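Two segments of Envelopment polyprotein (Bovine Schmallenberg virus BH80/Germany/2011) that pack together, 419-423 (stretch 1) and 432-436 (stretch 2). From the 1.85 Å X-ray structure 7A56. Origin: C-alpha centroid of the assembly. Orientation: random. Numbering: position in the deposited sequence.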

# COMPACT_ATOMS: atom_id res chain seq x y z
N THR A 419 -0.01 24.76 -20.24
CA THR A 419 -0.72 23.81 -21.11
C THR A 419 -1.83 24.57 -21.83
O THR A 419 -2.67 25.21 -21.19
CB THR A 419 -1.29 22.61 -20.33
OG1 THR A 419 -0.23 21.69 -20.02
CG2 THR A 419 -2.36 21.88 -21.15
N GLU A 420 -1.81 24.52 -23.16
CA GLU A 420 -2.84 25.16 -23.96
C GLU A 420 -3.63 24.19 -24.81
O GLU A 420 -4.72 24.55 -25.28
CB GLU A 420 -2.23 26.25 -24.87
CG GLU A 420 -0.92 25.87 -25.56
CD GLU A 420 -0.10 27.10 -25.96
OE1 GLU A 420 -0.70 28.14 -26.37
OE2 GLU A 420 1.15 27.04 -25.86
N THR A 421 -3.13 22.98 -25.02
CA THR A 421 -3.88 21.93 -25.70
C THR A 421 -3.67 20.65 -24.92
O THR A 421 -2.52 20.30 -24.60
CB THR A 421 -3.44 21.75 -27.15
OG1 THR A 421 -3.46 23.01 -27.84
CG2 THR A 421 -4.36 20.78 -27.87
N VAL A 422 -4.75 19.95 -24.62
CA VAL A 422 -4.66 18.62 -24.04
C VAL A 422 -4.72 17.61 -25.18
O VAL A 422 -5.65 17.66 -26.00
CB VAL A 422 -5.80 18.37 -23.04
CG1 VAL A 422 -5.79 16.92 -22.63
CG2 VAL A 422 -5.67 19.30 -21.84
N SER A 423 -3.72 16.74 -25.25
CA SER A 423 -3.67 15.61 -26.18
C SER A 423 -3.87 14.31 -25.42
O SER A 423 -3.36 14.15 -24.30
CB SER A 423 -2.33 15.56 -26.91
OG SER A 423 -2.44 14.72 -28.04
N TYR A 432 -7.17 15.87 -29.59
CA TYR A 432 -6.73 17.01 -28.79
C TYR A 432 -7.86 18.03 -28.67
O TYR A 432 -8.76 18.09 -29.51
CB TYR A 432 -5.46 17.64 -29.38
CG TYR A 432 -5.62 18.31 -30.72
CD1 TYR A 432 -5.47 17.59 -31.91
CD2 TYR A 432 -5.89 19.68 -30.81
CE1 TYR A 432 -5.61 18.24 -33.16
CE2 TYR A 432 -6.04 20.32 -32.04
CZ TYR A 432 -5.89 19.60 -33.21
OH TYR A 432 -6.04 20.25 -34.42
N THR A 433 -7.83 18.79 -27.58
CA THR A 433 -8.80 19.85 -27.38
C THR A 433 -8.16 20.96 -26.57
O THR A 433 -7.24 20.72 -25.79
CB THR A 433 -10.07 19.35 -26.67
OG1 THR A 433 -11.08 20.36 -26.77
CG2 THR A 433 -9.79 19.07 -25.20
N LYS A 434 -8.65 22.17 -26.75
CA LYS A 434 -8.30 23.27 -25.85
C LYS A 434 -9.18 23.19 -24.60
O LYS A 434 -10.40 23.09 -24.72
CB LYS A 434 -8.47 24.63 -26.55
CG LYS A 434 -7.27 25.03 -27.42
CD LYS A 434 -7.65 26.03 -28.52
CE LYS A 434 -6.83 25.81 -29.80
NZ LYS A 434 -7.30 26.70 -30.92
N PRO A 435 -8.60 23.23 -23.40
CA PRO A 435 -9.40 23.01 -22.19
C PRO A 435 -10.49 24.06 -22.04
O PRO A 435 -10.32 25.23 -22.39
CB PRO A 435 -8.37 23.11 -21.05
CG PRO A 435 -7.02 23.01 -21.71
CD PRO A 435 -7.21 23.61 -23.07
N SER A 436 -11.62 23.62 -21.52
CA SER A 436 -12.83 24.43 -21.42
C SER A 436 -12.78 25.18 -20.10
O SER A 436 -13.19 24.69 -19.05
CB SER A 436 -14.07 23.54 -21.54
OG SER A 436 -15.25 24.29 -21.43

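The two stretches of the envelopment polyprotein meet through a short antiparallel strand pairing, V422-S423 against Y432-T433, with T419-T421 as loop or turn leading into it. The backbone bonding centres on V422 and T433, a hydrogen-bonded pair with CA atoms 5.5 Å apart. V422 N donates to T433 O and T433 N donates to V422 O, each at 2.9 Å and with N-H...O angles near 157°, so each residue satisfies both its amide and its carbonyl on the other. S423 and Y432 form the adjoining non-hydrogen-bonded pair, and their CA atoms come closer, to 4.3 Å. The same two carbonyls also receive CA-H...O contacts, Y432 CA to V422 O at 3.1 Å and T421 CA to T433 O at 3.6 Å, which add weak polarity-driven attraction beside the amide bonds.

Side chains alternate across the sheet. V422 and T433 share one face; there V422 CG2 reaches P435 CG at 4.0 Å, an apolar contact beyond the last paired residue. S423 and Y432 share the other face, where T421 CG2 approaches Y432 CD2 obliquely at 3.5 Å. Past the strand pairing, the E420 carbonyl oxygen O lies 3.4 Å from K434 CG and 3.5 Å from P435 CD, packing against aliphatic carbons; the K434 side-chain end leads away.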